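Local structure of D-alanyl-D-alanine carboxypeptidase (3V39) at residues A[195-200]-A[397-402]. The protein is a peptidoglycan hydrolase with endopeptidase activity from the predatory bacterium Bdellovibrio bacteriovorus, built on a transpeptidase fold and assigned to the S13 family of D-Ala-D-Ala carboxypeptidases. The protein carries 1 engineered substitution. Residues are numbered along the deposited sequence; the frame is centred on the assembly and turned at random. Where two conformers were deposited one is given.
Sequences TTMVLM and SYLTKA. With SO4 (sulfate ion), chain C.
The hydroxyl of Ser-397 joins two backbones: OG donates to O of Met-200 at 2.7 Å and is also hydrogen-bonded to N of Asp-394. Serine suits this buried turn because its short side chain can serve a carbonyl and an amide at once; with OG anti to its own carbonyl carbon (chi1 -65°) it meets the end of strand 195-200. Beside it, water 1 accepts from N of Met-200 and donates to O of Tyr-398 at 2.7 Å, linking the two where the direct backbone pairing ends. O of Tyr-398 also accepts a hydrogen bond from OG1 of Thr-400, the hydroxyl lying above the carbonyl plane and bracing the bend from within its own segment.

Farther along, the pairing becomes regular and antiparallel. Val-198 and Thr-400 form a hydrogen-bonded pair, N of Val-198 reaching O of Thr-400 at 2.8 Å, whereas the return bond, N of Thr-400 to O of Val-198, is longer and more bent (143° at the hydrogen). N of Ala-402 then donates to O of Thr-196 at 2.8 Å. Beta-branched valine and threonine favour such extended backbones.

Met-197 and Leu-399 supply the greasy side: CD2 of Leu-399 settles between CB of Met-197 and CB of Leu-199, 3.8 Å from the latter, while CD1 faces the sulfur of Met-197 in one of that residue's two conformers. Lys-401 lays its aliphatic CG and CD by CG2 of Thr-195. OG1 of Thr-196 donates to a sulfate, which Lys-57 and Lys-190 also hold and which probably comes from the crystallisation liquor.

The C-terminal strand 400-401 thus forms one edge of the six-stranded mixed sheet, with strand 195-200 between it and strand 55-62; helix 82-94 packs against Leu-199, Ser-397 and Tyr-398, and its Glu-91 accepts from N of Leu-399.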
loop_
_atom_site.group_PDB
_atom_site.type_symbol
_atom_site.label_atom_id
_atom_site.label_comp_id
_atom_site.label_asym_id
_atom_site.label_seq_id
_atom_site.Cartn_x
_atom_site.Cartn_y
_atom_site.Cartn_z
ATOM N N THR A 195 -6.943 -24.823 -19.347
ATOM C CA THR A 195 -7.532 -24.783 -18.017
ATOM C C THR A 195 -7.236 -23.428 -17.414
ATOM O O THR A 195 -6.072 -22.966 -17.419
ATOM C CB THR A 195 -6.915 -25.856 -17.125
ATOM O OG1 THR A 195 -7.292 -27.149 -17.594
ATOM C CG2 THR A 195 -7.351 -25.726 -15.646
ATOM N N THR A 196 -8.239 -22.775 -16.855
ATOM C CA THR A 196 -8.014 -21.516 -16.192
ATOM C C THR A 196 -7.749 -21.734 -14.710
ATOM O O THR A 196 -8.553 -22.420 -14.021
ATOM C CB THR A 196 -9.272 -20.630 -16.302
ATOM O OG1 THR A 196 -9.569 -20.396 -17.677
ATOM C CG2 THR A 196 -9.051 -19.311 -15.582
ATOM N N MET A 197 -6.632 -21.201 -14.223
ATOM C CA MET A 197 -6.308 -21.313 -12.801
ATOM C C MET A 197 -6.205 -19.919 -12.206
ATOM O O MET A 197 -5.668 -19.031 -12.793
ATOM C CB MET A 197 -4.981 -22.023 -12.577
ATOM C CG MET A 197 -4.879 -23.400 -13.224
ATOM S SD MET A 197 -3.296 -24.114 -12.742
ATOM C CE MET A 197 -3.398 -25.738 -13.469
ATOM N N VAL A 198 -6.778 -19.725 -11.028
ATOM C CA VAL A 198 -6.868 -18.372 -10.439
ATOM C C VAL A 198 -5.929 -18.305 -9.284
ATOM O O VAL A 198 -5.947 -19.181 -8.384
ATOM C CB VAL A 198 -8.294 -18.082 -9.953
ATOM C CG1 VAL A 198 -8.411 -16.662 -9.451
ATOM C CG2 VAL A 198 -9.223 -18.200 -11.136
ATOM N N LEU A 199 -5.105 -17.245 -9.285
ATOM C CA LEU A 199 -4.212 -16.916 -8.151
ATOM C C LEU A 199 -4.742 -15.664 -7.519
ATOM O O LEU A 199 -4.602 -14.599 -8.117
ATOM C CB LEU A 199 -2.790 -16.641 -8.691
ATOM C CG LEU A 199 -1.771 -16.384 -7.579
ATOM C CD1 LEU A 199 -1.282 -17.707 -7.040
ATOM C CD2 LEU A 199 -0.594 -15.568 -8.231
ATOM N N MET A 200 -5.338 -15.744 -6.343
ATOM C CA MET A 200 -5.903 -14.508 -5.731
ATOM C C MET A 200 -4.813 -13.910 -4.825
ATOM O O MET A 200 -4.155 -14.593 -4.084
ATOM C CB MET A 200 -7.115 -14.877 -4.859
ATOM C CG MET A 200 -8.246 -15.384 -5.730
ATOM S SD MET A 200 -9.822 -15.259 -4.828
ATOM C CE MET A 200 -9.678 -16.421 -3.526
ATOM N N SER A 397 -5.017 -17.959 -1.310
ATOM C CA SER A 397 -4.363 -17.538 -2.576
ATOM C C SER A 397 -3.928 -18.704 -3.459
ATOM O O SER A 397 -3.496 -18.479 -4.607
ATOM C CB SER A 397 -3.094 -16.700 -2.281
ATOM O OG SER A 397 -3.470 -15.467 -1.642
ATOM N N TYR A 398 -4.052 -19.924 -2.964
ATOM C CA TYR A 398 -3.581 -21.051 -3.733
ATOM C C TYR A 398 -4.201 -21.105 -5.127
ATOM O O TYR A 398 -5.394 -20.757 -5.335
ATOM C CB TYR A 398 -3.982 -22.353 -3.014
ATOM C CG TYR A 398 -3.252 -22.587 -1.691
ATOM C CD1 TYR A 398 -1.884 -22.899 -1.668
ATOM C CD2 TYR A 398 -3.942 -22.528 -0.455
ATOM C CE1 TYR A 398 -1.239 -23.132 -0.475
ATOM C CE2 TYR A 398 -3.298 -22.748 0.757
ATOM C CZ TYR A 398 -1.943 -23.067 0.747
ATOM O OH TYR A 398 -1.341 -23.359 1.960
ATOM N N LEU A 399 -3.404 -21.558 -6.092
ATOM C CA LEU A 399 -3.909 -21.682 -7.444
ATOM C C LEU A 399 -5.052 -22.658 -7.447
ATOM O O LEU A 399 -4.971 -23.808 -6.957
ATOM C CB LEU A 399 -2.877 -22.324 -8.327
ATOM C CG LEU A 399 -1.963 -21.479 -9.126
ATOM C CD1 LEU A 399 -1.037 -22.326 -10.049
ATOM C CD2 LEU A 399 -2.559 -20.260 -9.877
ATOM N N THR A 400 -6.116 -22.238 -8.077
ATOM C CA THR A 400 -7.334 -23.027 -8.022
ATOM C C THR A 400 -7.947 -23.075 -9.431
ATOM O O THR A 400 -8.046 -22.038 -10.065
ATOM C CB THR A 400 -8.282 -22.341 -7.080
ATOM O OG1 THR A 400 -7.675 -22.282 -5.781
ATOM C CG2 THR A 400 -9.511 -23.142 -6.961
ATOM N N LYS A 401 -8.349 -24.267 -9.889
ATOM C CA LYS A 401 -8.956 -24.403 -11.192
ATOM C C LYS A 401 -10.307 -23.777 -11.152
ATOM O O LYS A 401 -11.067 -24.001 -10.207
ATOM C CB LYS A 401 -9.108 -25.877 -11.547
ATOM C CG LYS A 401 -7.751 -26.545 -11.698
ATOM C CD LYS A 401 -7.892 -27.974 -12.275
ATOM C CE LYS A 401 -6.511 -28.571 -12.645
ATOM N NZ LYS A 401 -5.647 -28.903 -11.437
ATOM N N ALA A 402 -10.641 -23.010 -12.192
ATOM C CA ALA A 402 -11.944 -22.383 -12.215
ATOM C C ALA A 402 -12.932 -23.437 -12.704
ATOM O O ALA A 402 -14.114 -23.166 -12.813
ATOM C CB ALA A 402 -11.949 -21.126 -13.106
HETATM S S SO4 C . -12.349 -18.129 -17.938
HETATM O O1 SO4 C . -13.595 -17.757 -18.618
HETATM O O2 SO4 C . -11.341 -18.479 -18.941
HETATM O O3 SO4 C . -11.879 -17.012 -17.109
HETATM O O4 SO4 C . -12.628 -19.290 -17.072
HETATM O O HOH W 1 -6.571 -18.288 -5.259
#